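Local structure of Bse634I restriction endonuclease (Geobacillus stearothermophilus, 1KNV) at residues K103-D117 / F179-L191. The protein is a restriction endonuclease of the Cfr10I/Bse634I family, which probably cuts both strands of DNA at a specific sequence with the help of metal ions. Residues are numbered along the deposited sequence; the frame is centred on the assembly and turned at random. Where two conformers were deposited one is given.
Sequences KMPNVKTFDFRKIFD and FKDIEGKCKWDSL
Phe179 meets three side chains of 103-117. CB lies against the thioether of Met104, with SD 3.6 Å from Phe179 CB; the sulfur stands 57° off the ring normal, an oblique Met-aromatic contact. With chi1 at 55°, CG sits between the backbone N and the carbonyl carbon, a rotamer that brings the CD1/CE1 edge of the ring to Phe110 and the CD2/CE2 edge to Pro105. CD1 hangs over the centre of the Phe110 ring, 3.4 Å above its plane, while CE1 also reaches Phe110 CG and CD1; with the planes of the Phe110 and Phe179 rings 39° apart, the pair is neither a stack nor edge-to-face. Lys103 O lies at the edge of the Phe179 ring, in its plane, 3.9 Å from Phe179 CD2. CD2 and CE2 meet the proline, Phe179 CE2 lying 3.5 Å from Pro105 CD, and CZ ends near Pro105 CG. An alanine here would remove the whole ring, which would probably leave one face of Phe110 uncovered and open a gap beside Pro105.

In this member of the PDDEXK clan, 103-117 links edge strand 99-103 to helix 118-131, whereas the loop 179-191 enters strand 191-198 of the same mixed sheet. Near those exits the backbones join in a single beta bridge, Phe116 with Cys186. Cys186 N donates to Ile115 O at 2.7 Å, and Asp117 N returns a bond to Cys186 O at 2.9 Å. A further bond runs from Gly184 N to Lys114 O. Ile115 CD1 packs on Leu191 CD2 at 3.7 Å, and Ile115 also touches Leu148 and Ile150 of strand 147-151. Leu191 CD1 sits at the edge of the Phe116 ring, near its plane, 3.4 Å from Phe116 CZ, the two side chains crossing at about a right angle.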
ATOM      1  N   LYS B 103     -31.645   1.716 -13.176  1.00 21.29           N
ATOM      2  CA  LYS B 103     -32.030   0.392 -12.719  1.00 20.42           C
ATOM      3  C   LYS B 103     -31.248  -0.618 -13.551  1.00 20.62           C
ATOM      4  O   LYS B 103     -31.440  -0.710 -14.756  1.00 21.25           O
ATOM      5  CB  LYS B 103     -33.529   0.186 -12.915  1.00 20.94           C
ATOM      6  CG  LYS B 103     -34.156  -0.665 -11.833  1.00 21.85           C
ATOM      7  CD  LYS B 103     -33.563  -2.033 -11.850  1.00 22.72           C
ATOM      8  CE  LYS B 103     -33.777  -2.763 -10.551  1.00 21.95           C
ATOM      9  NZ  LYS B 103     -33.055  -4.057 -10.649  1.00 22.90           N
ATOM     10  N   MET B 104     -30.371  -1.377 -12.907  1.00 21.08           N
ATOM     11  CA  MET B 104     -29.554  -2.348 -13.613  1.00 22.64           C
ATOM     12  C   MET B 104     -30.078  -3.775 -13.581  1.00 23.23           C
ATOM     13  O   MET B 104     -30.618  -4.224 -12.572  1.00 23.44           O
ATOM     14  CB  MET B 104     -28.133  -2.342 -13.050  1.00 22.95           C
ATOM     15  CG  MET B 104     -27.402  -1.024 -13.186  1.00 22.53           C
ATOM     16  SD  MET B 104     -27.188  -0.549 -14.900  1.00 24.15           S
ATOM     17  CE  MET B 104     -26.203  -1.882 -15.485  1.00 22.72           C
ATOM     18  N   PRO B 105     -29.913  -4.509 -14.695  1.00 24.30           N
ATOM     19  CA  PRO B 105     -30.346  -5.902 -14.832  1.00 25.95           C
ATOM     20  C   PRO B 105     -29.244  -6.748 -14.196  1.00 28.42           C
ATOM     21  O   PRO B 105     -28.331  -6.197 -13.578  1.00 29.28           O
ATOM     22  CB  PRO B 105     -30.406  -6.087 -16.337  1.00 24.87           C
ATOM     23  CG  PRO B 105     -29.221  -5.295 -16.783  1.00 24.93           C
ATOM     24  CD  PRO B 105     -29.325  -4.024 -15.959  1.00 24.27           C
ATOM     25  N   ASN B 106     -29.303  -8.068 -14.338  1.00 30.19           N
ATOM     26  CA  ASN B 106     -28.260  -8.899 -13.747  1.00 32.57           C
ATOM     27  C   ASN B 106     -26.994  -8.829 -14.613  1.00 32.40           C
ATOM     28  O   ASN B 106     -27.062  -8.535 -15.801  1.00 30.98           O
ATOM     29  CB  ASN B 106     -28.727 -10.344 -13.616  1.00 35.98           C
ATOM     30  CG  ASN B 106     -28.365 -11.174 -14.815  1.00 39.35           C
ATOM     31  OD1 ASN B 106     -28.819 -10.901 -15.928  1.00 41.56           O
ATOM     32  ND2 ASN B 106     -27.527 -12.192 -14.606  1.00 41.36           N
ATOM     33  N   VAL B 107     -25.844  -9.114 -14.009  1.00 33.21           N
ATOM     34  CA  VAL B 107     -24.559  -9.043 -14.702  1.00 32.88           C
ATOM     35  C   VAL B 107     -24.478  -9.813 -16.024  1.00 33.60           C
ATOM     36  O   VAL B 107     -23.760  -9.408 -16.943  1.00 33.95           O
ATOM     37  CB  VAL B 107     -23.417  -9.507 -13.766  1.00 32.49           C
ATOM     38  CG1 VAL B 107     -23.518 -11.006 -13.519  1.00 30.74           C
ATOM     39  CG2 VAL B 107     -22.067  -9.116 -14.350  1.00 31.30           C
ATOM     40  N   LYS B 108     -25.210 -10.913 -16.134  1.00 33.26           N
ATOM     41  CA  LYS B 108     -25.171 -11.691 -17.359  1.00 34.43           C
ATOM     42  C   LYS B 108     -25.921 -11.014 -18.497  1.00 33.49           C
ATOM     43  O   LYS B 108     -25.566 -11.157 -19.664  1.00 33.53           O
ATOM     44  CB  LYS B 108     -25.716 -13.085 -17.098  1.00 37.29           C
ATOM     45  CG  LYS B 108     -24.850 -13.865 -16.124  1.00 41.34           C
ATOM     46  CD  LYS B 108     -25.297 -15.316 -16.014  1.00 44.73           C
ATOM     47  CE  LYS B 108     -24.436 -16.086 -15.017  1.00 46.82           C
ATOM     48  NZ  LYS B 108     -24.930 -17.487 -14.811  1.00 48.57           N
ATOM     49  N   THR B 109     -26.958 -10.264 -18.154  1.00 32.21           N
ATOM     50  CA  THR B 109     -27.735  -9.536 -19.148  1.00 30.17           C
ATOM     51  C   THR B 109     -26.906  -8.365 -19.675  1.00 29.66           C
ATOM     52  O   THR B 109     -26.777  -8.160 -20.883  1.00 30.81           O
ATOM     53  CB  THR B 109     -29.020  -8.974 -18.528  1.00 30.33           C
ATOM     54  OG1 THR B 109     -29.837 -10.059 -18.080  1.00 31.25           O
ATOM     55  CG2 THR B 109     -29.789  -8.129 -19.538  1.00 29.59           C
ATOM     56  N   PHE B 110     -26.344  -7.595 -18.752  1.00 27.70           N
ATOM     57  CA  PHE B 110     -25.538  -6.444 -19.110  1.00 26.09           C
ATOM     58  C   PHE B 110     -24.624  -6.115 -17.946  1.00 26.60           C
ATOM     59  O   PHE B 110     -25.074  -5.544 -16.956  1.00 27.32           O
ATOM     60  CB  PHE B 110     -26.435  -5.240 -19.398  1.00 24.51           C
ATOM     61  CG  PHE B 110     -25.692  -4.030 -19.914  1.00 23.90           C
ATOM     62  CD1 PHE B 110     -25.587  -3.789 -21.279  1.00 22.83           C
ATOM     63  CD2 PHE B 110     -25.101  -3.131 -19.033  1.00 23.24           C
ATOM     64  CE1 PHE B 110     -24.910  -2.676 -21.756  1.00 22.29           C
ATOM     65  CE2 PHE B 110     -24.422  -2.014 -19.502  1.00 22.79           C
ATOM     66  CZ  PHE B 110     -24.326  -1.787 -20.865  1.00 23.29           C
ATOM     67  N   ASP B 111     -23.348  -6.484 -18.061  1.00 26.09           N
ATOM     68  CA  ASP B 111     -22.358  -6.204 -17.024  1.00 24.94           C
ATOM     69  C   ASP B 111     -22.244  -4.688 -16.912  1.00 24.58           C
ATOM     70  O   ASP B 111     -21.864  -4.023 -17.878  1.00 24.98           O
ATOM     71  CB  ASP B 111     -21.011  -6.788 -17.429  1.00 26.09           C
ATOM     72  CG  ASP B 111     -19.935  -6.521 -16.408  1.00 27.39           C
ATOM     73  OD1 ASP B 111     -20.101  -5.592 -15.593  1.00 26.70           O
ATOM     74  OD2 ASP B 111     -18.911  -7.239 -16.429  1.00 29.97           O
ATOM     75  N   PHE B 112     -22.557  -4.143 -15.737  1.00 23.45           N
ATOM     76  CA  PHE B 112     -22.523  -2.690 -15.519  1.00 22.32           C
ATOM     77  C   PHE B 112     -21.189  -2.065 -15.901  1.00 21.97           C
ATOM     78  O   PHE B 112     -21.135  -0.892 -16.278  1.00 22.53           O
ATOM     79  CB  PHE B 112     -22.853  -2.353 -14.054  1.00 21.86           C
ATOM     80  CG  PHE B 112     -21.650  -2.348 -13.133  1.00 20.69           C
ATOM     81  CD1 PHE B 112     -20.973  -1.165 -12.857  1.00 20.30           C
ATOM     82  CD2 PHE B 112     -21.185  -3.527 -12.565  1.00 19.66           C
ATOM     83  CE1 PHE B 112     -19.846  -1.160 -12.025  1.00 20.01           C
ATOM     84  CE2 PHE B 112     -20.066  -3.533 -11.740  1.00 20.09           C
ATOM     85  CZ  PHE B 112     -19.392  -2.343 -11.468  1.00 19.40           C
ATOM     86  N   ARG B 113     -20.118  -2.847 -15.795  1.00 20.74           N
ATOM     87  CA  ARG B 113     -18.780  -2.372 -16.134  1.00 21.40           C
ATOM     88  C   ARG B 113     -18.697  -1.842 -17.562  1.00 21.42           C
ATOM     89  O   ARG B 113     -17.818  -1.053 -17.890  1.00 20.37           O
ATOM     90  CB  ARG B 113     -17.765  -3.495 -15.918  1.00 21.12           C
ATOM     91  CG  ARG B 113     -17.542  -3.772 -14.442  1.00 21.57           C
ATOM     92  CD  ARG B 113     -16.848  -5.083 -14.205  1.00 21.83           C
ATOM     93  NE  ARG B 113     -15.575  -5.173 -14.908  1.00 21.70           N
ATOM     94  CZ  ARG B 113     -14.736  -6.193 -14.771  1.00 22.03           C
ATOM     95  NH1 ARG B 113     -15.050  -7.195 -13.956  1.00 23.14           N
ATOM     96  NH2 ARG B 113     -13.596  -6.220 -15.443  1.00 21.43           N
ATOM     97  N   LYS B 114     -19.636  -2.263 -18.403  1.00 22.30           N
ATOM     98  CA  LYS B 114     -19.670  -1.820 -19.784  1.00 21.26           C
ATOM     99  C   LYS B 114     -20.081  -0.359 -19.914  1.00 20.72           C
ATOM    100  O   LYS B 114     -20.045   0.195 -21.009  1.00 21.09           O
ATOM    101  CB  LYS B 114     -20.606  -2.724 -20.587  1.00 23.43           C
ATOM    102  CG  LYS B 114     -20.058  -4.137 -20.741  1.00 25.81           C
ATOM    103  CD  LYS B 114     -21.132  -5.149 -21.078  1.00 27.75           C
ATOM    104  CE  LYS B 114     -21.710  -4.902 -22.442  1.00 29.70           C
ATOM    105  NZ  LYS B 114     -22.800  -5.874 -22.742  1.00 31.48           N
ATOM    106  N   ILE B 115     -20.475   0.277 -18.811  1.00 20.40           N
ATOM    107  CA  ILE B 115     -20.846   1.689 -18.885  1.00 19.70           C
ATOM    108  C   ILE B 115     -19.585   2.544 -18.828  1.00 19.15           C
ATOM    109  O   ILE B 115     -19.594   3.720 -19.182  1.00 20.06           O
ATOM    110  CB  ILE B 115     -21.808   2.130 -17.739  1.00 19.64           C
ATOM    111  CG1 ILE B 115     -21.094   2.108 -16.386  1.00 19.22           C
ATOM    112  CG2 ILE B 115     -23.035   1.222 -17.715  1.00 19.96           C
ATOM    113  CD1 ILE B 115     -21.894   2.801 -15.287  1.00 18.72           C
ATOM    114  N   PHE B 116     -18.493   1.934 -18.385  1.00 18.93           N
ATOM    115  CA  PHE B 116     -17.218   2.622 -18.284  1.00 20.42           C
ATOM    116  C   PHE B 116     -16.620   2.941 -19.645  1.00 19.92           C
ATOM    117  O   PHE B 116     -16.842   2.212 -20.612  1.00 19.15           O
ATOM    118  CB  PHE B 116     -16.235   1.757 -17.505  1.00 21.87           C
ATOM    119  CG  PHE B 116     -16.478   1.743 -16.029  1.00 23.57           C
ATOM    120  CD1 PHE B 116     -16.093   0.642 -15.263  1.00 24.98           C
ATOM    121  CD2 PHE B 116     -17.044   2.847 -15.397  1.00 23.47           C
ATOM    122  CE1 PHE B 116     -16.262   0.639 -13.878  1.00 25.77           C
ATOM    123  CE2 PHE B 116     -17.221   2.864 -14.025  1.00 25.37           C
ATOM    124  CZ  PHE B 116     -16.827   1.752 -13.257  1.00 26.66           C
ATOM    125  N   ASP B 117     -15.858   4.032 -19.716  1.00 19.68           N
ATOM    126  CA  ASP B 117     -15.210   4.400 -20.962  1.00 19.55           C
ATOM    127  C   ASP B 117     -14.104   3.396 -21.272  1.00 20.11           C
ATOM    128  O   ASP B 117     -13.733   2.558 -20.440  1.00 21.23           O
ATOM    129  CB  ASP B 117     -14.661   5.840 -20.901  1.00 18.78           C
ATOM    130  CG  ASP B 117     -13.740   6.099 -19.708  1.00 19.56           C
ATOM    131  OD1 ASP B 117     -13.564   7.283 -19.357  1.00 21.37           O
ATOM    132  OD2 ASP B 117     -13.172   5.157 -19.124  1.00 20.24           O
ATOM    133  N   PHE B 179     -29.408   2.024 -19.021  1.00 25.23           N
ATOM    134  CA  PHE B 179     -27.982   1.724 -19.014  1.00 25.37           C
ATOM    135  C   PHE B 179     -27.396   1.653 -20.422  1.00 27.00           C
ATOM    136  O   PHE B 179     -26.197   1.872 -20.618  1.00 27.29           O
ATOM    137  CB  PHE B 179     -27.745   0.408 -18.276  1.00 26.06           C
ATOM    138  CG  PHE B 179     -28.537  -0.752 -18.820  1.00 26.18           C
ATOM    139  CD1 PHE B 179     -28.129  -1.419 -19.971  1.00 25.45           C
ATOM    140  CD2 PHE B 179     -29.696  -1.169 -18.187  1.00 26.08           C
ATOM    141  CE1 PHE B 179     -28.859  -2.477 -20.478  1.00 25.01           C
ATOM    142  CE2 PHE B 179     -30.430  -2.229 -18.694  1.00 26.51           C
ATOM    143  CZ  PHE B 179     -30.008  -2.883 -19.844  1.00 25.46           C
ATOM    144  N   LYS B 180     -28.241   1.347 -21.403  1.00 27.28           N
ATOM    145  CA  LYS B 180     -27.794   1.253 -22.788  1.00 26.50           C
ATOM    146  C   LYS B 180     -27.380   2.611 -23.374  1.00 25.64           C
ATOM    147  O   LYS B 180     -26.498   2.670 -24.221  1.00 25.62           O
ATOM    148  CB  LYS B 180     -28.892   0.642 -23.662  1.00 26.54           C
ATOM    149  CG  LYS B 180     -29.242  -0.803 -23.373  1.00 26.45           C
ATOM    150  CD  LYS B 180     -30.311  -1.238 -24.357  1.00 27.52           C
ATOM    151  CE  LYS B 180     -30.753  -2.674 -24.151  1.00 29.29           C
ATOM    152  NZ  LYS B 180     -31.812  -3.038 -25.149  1.00 30.16           N
ATOM    153  N   ASP B 181     -28.017   3.693 -22.929  1.00 25.97           N
ATOM    154  CA  ASP B 181     -27.699   5.044 -23.411  1.00 26.57           C
ATOM    155  C   ASP B 181     -26.306   5.513 -22.984  1.00 26.87           C
ATOM    156  O   ASP B 181     -25.669   6.318 -23.678  1.00 27.94           O
ATOM    157  CB  ASP B 181     -28.702   6.067 -22.871  1.00 28.15           C
ATOM    158  CG  ASP B 181     -30.093   5.881 -23.424  1.00 30.45           C
ATOM    159  OD1 ASP B 181     -30.368   4.810 -24.010  1.00 32.37           O
ATOM    160  OD2 ASP B 181     -30.921   6.807 -23.257  1.00 30.74           O
ATOM    161  N   ILE B 182     -25.841   5.033 -21.834  1.00 24.97           N
ATOM    162  CA  ILE B 182     -24.545   5.458 -21.339  1.00 24.91           C
ATOM    163  C   ILE B 182     -23.434   4.439 -21.485  1.00 24.44           C
ATOM    164  O   ILE B 182     -22.344   4.658 -20.971  1.00 25.84           O
ATOM    165  CB  ILE B 182     -24.620   5.864 -19.858  1.00 25.29           C
ATOM    166  CG1 ILE B 182     -24.971   4.652 -19.009  1.00 25.62           C
ATOM    167  CG2 ILE B 182     -25.667   6.957 -19.659  1.00 25.04           C
ATOM    168  CD1 ILE B 182     -24.918   4.943 -17.538  1.00 27.04           C
ATOM    169  N   GLU B 183     -23.692   3.336 -22.183  1.00 23.66           N
ATOM    170  CA  GLU B 183     -22.669   2.316 -22.367  1.00 23.26           C
ATOM    171  C   GLU B 183     -21.399   2.898 -22.982  1.00 22.55           C
ATOM    172  O   GLU B 183     -21.446   3.540 -24.032  1.00 22.71           O
ATOM    173  CB  GLU B 183     -23.194   1.174 -23.243  1.00 24.90           C
ATOM    174  CG  GLU B 183     -22.117   0.175 -23.725  1.00 26.36           C
ATOM    175  CD  GLU B 183     -22.708  -1.103 -24.328  1.00 27.25           C
ATOM    176  OE1 GLU B 183     -23.824  -1.035 -24.897  1.00 26.63           O
ATOM    177  OE2 GLU B 183     -22.051  -2.171 -24.243  1.00 27.60           O
ATOM    178  N   GLY B 184     -20.276   2.677 -22.294  1.00 21.87           N
ATOM    179  CA  GLY B 184     -18.974   3.140 -22.742  1.00 18.87           C
ATOM    180  C   GLY B 184     -18.736   4.622 -22.603  1.00 17.97           C
ATOM    181  O   GLY B 184     -17.720   5.125 -23.056  1.00 18.26           O
ATOM    182  N   LYS B 185     -19.648   5.321 -21.947  1.00 18.68           N
ATOM    183  CA  LYS B 185     -19.539   6.769 -21.789  1.00 19.70           C
ATOM    184  C   LYS B 185     -19.199   7.296 -20.398  1.00 19.63           C
ATOM    185  O   LYS B 185     -18.906   8.478 -20.242  1.00 19.72           O
ATOM    186  CB  LYS B 185     -20.865   7.427 -22.178  1.00 22.05           C
ATOM    187  CG  LYS B 185     -21.348   7.236 -23.609  1.00 24.77           C
ATOM    188  CD  LYS B 185     -22.783   7.761 -23.718  1.00 27.28           C
ATOM    189  CE  LYS B 185     -23.203   8.000 -25.156  1.00 30.15           C
ATOM    190  NZ  LYS B 185     -23.008   6.792 -25.999  1.00 32.81           N
ATOM    191  N   CYS B 186     -19.230   6.427 -19.396  0.58 18.92           N
ATOM    192  CA  CYS B 186     -18.966   6.857 -18.032  0.58 19.67           C
ATOM    193  C   CYS B 186     -17.522   6.887 -17.578  0.58 19.94           C
ATOM    194  O   CYS B 186     -16.803   5.906 -17.704  0.58 21.21           O
ATOM    195  CB  CYS B 186     -19.758   5.993 -17.064  0.58 19.44           C
ATOM    196  SG  CYS B 186     -21.502   6.111 -17.336  0.58 19.28           S
ATOM    197  N   LYS B 187     -17.116   8.030 -17.035  1.00 21.08           N
ATOM    198  CA  LYS B 187     -15.772   8.185 -16.509  1.00 22.37           C
ATOM    199  C   LYS B 187     -15.857   7.362 -15.232  1.00 21.43           C
ATOM    200  O   LYS B 187     -16.875   7.385 -14.540  1.00 20.73           O
ATOM    201  CB  LYS B 187     -15.487   9.651 -16.172  1.00 24.84           C
ATOM    202  CG  LYS B 187     -15.266  10.557 -17.381  1.00 28.04           C
ATOM    203  CD  LYS B 187     -15.159  12.021 -16.959  1.00 31.83           C
ATOM    204  CE  LYS B 187     -14.154  12.204 -15.812  1.00 35.27           C
ATOM    205  NZ  LYS B 187     -13.889  13.645 -15.476  1.00 36.12           N
ATOM    206  N   TRP B 188     -14.799   6.627 -14.925  1.00 20.89           N
ATOM    207  CA  TRP B 188     -14.791   5.772 -13.750  1.00 20.41           C
ATOM    208  C   TRP B 188     -15.216   6.462 -12.460  1.00 20.53           C
ATOM    209  O   TRP B 188     -15.931   5.866 -11.656  1.00 20.25           O
ATOM    210  CB  TRP B 188     -13.407   5.154 -13.561  1.00 19.54           C
ATOM    211  CG  TRP B 188     -12.423   6.089 -12.981  1.00 18.23           C
ATOM    212  CD1 TRP B 188     -11.730   7.065 -13.632  1.00 19.55           C
ATOM    213  CD2 TRP B 188     -12.029   6.162 -11.604  1.00 18.50           C
ATOM    214  NE1 TRP B 188     -10.923   7.745 -12.739  1.00 19.68           N
ATOM    215  CE2 TRP B 188     -11.095   7.208 -11.489  1.00 18.50           C
ATOM    216  CE3 TRP B 188     -12.385   5.445 -10.454  1.00 16.74           C
ATOM    217  CZ2 TRP B 188     -10.505   7.548 -10.275  1.00 18.19           C
ATOM    218  CZ3 TRP B 188     -11.799   5.784  -9.253  1.00 14.88           C
ATOM    219  CH2 TRP B 188     -10.874   6.823  -9.172  1.00 16.30           C
ATOM    220  N   ASP B 189     -14.777   7.705 -12.251  1.00 20.68           N
ATOM    221  CA  ASP B 189     -15.131   8.409 -11.020  1.00 21.77           C
ATOM    222  C   ASP B 189     -16.483   9.114 -11.093  1.00 23.64           C
ATOM    223  O   ASP B 189     -16.807   9.953 -10.251  1.00 21.86           O
ATOM    224  CB  ASP B 189     -14.038   9.401 -10.632  1.00 22.59           C
ATOM    225  CG  ASP B 189     -13.781  10.441 -11.696  1.00 24.47           C
ATOM    226  OD1 ASP B 189     -13.177  11.469 -11.342  1.00 27.16           O
ATOM    227  OD2 ASP B 189     -14.167  10.241 -12.869  1.00 24.60           O
ATOM    228  N   SER B 190     -17.283   8.743 -12.086  1.00 24.68           N
ATOM    229  CA  SER B 190     -18.598   9.346 -12.245  1.00 24.79           C
ATOM    230  C   SER B 190     -19.677   8.584 -11.467  1.00 25.95           C
ATOM    231  O   SER B 190     -20.760   9.088 -11.271  1.00 24.98           O
ATOM    232  CB  SER B 190     -18.990   9.427 -13.727  1.00 24.81           C
ATOM    233  OG  SER B 190     -18.290  10.483 -14.370  1.00 24.68           O
ATOM    234  N   LEU B 191     -19.374   7.368 -11.020  1.00 27.72           N
ATOM    235  CA  LEU B 191     -20.331   6.574 -10.237  1.00 31.62           C
ATOM    236  C   LEU B 191     -20.216   7.112  -8.837  1.00 31.49           C
ATOM    237  O   LEU B 191     -19.143   7.343  -8.372  1.00 35.14           O
ATOM    238  CB  LEU B 191     -19.911   5.175 -10.071  1.00 32.73           C
ATOM    239  CG  LEU B 191     -19.395   4.672 -11.359  1.00 34.08           C
ATOM    240  CD1 LEU B 191     -18.830   3.440 -11.028  1.00 35.37           C
ATOM    241  CD2 LEU B 191     -20.456   4.455 -12.314  1.00 33.86           C
TER
HETATM  242  O   HOH W   1     -31.955   1.282 -17.022  1.00 23.80           O
HETATM  243  O   HOH W   2     -12.278   7.408 -16.947  1.00 30.68           O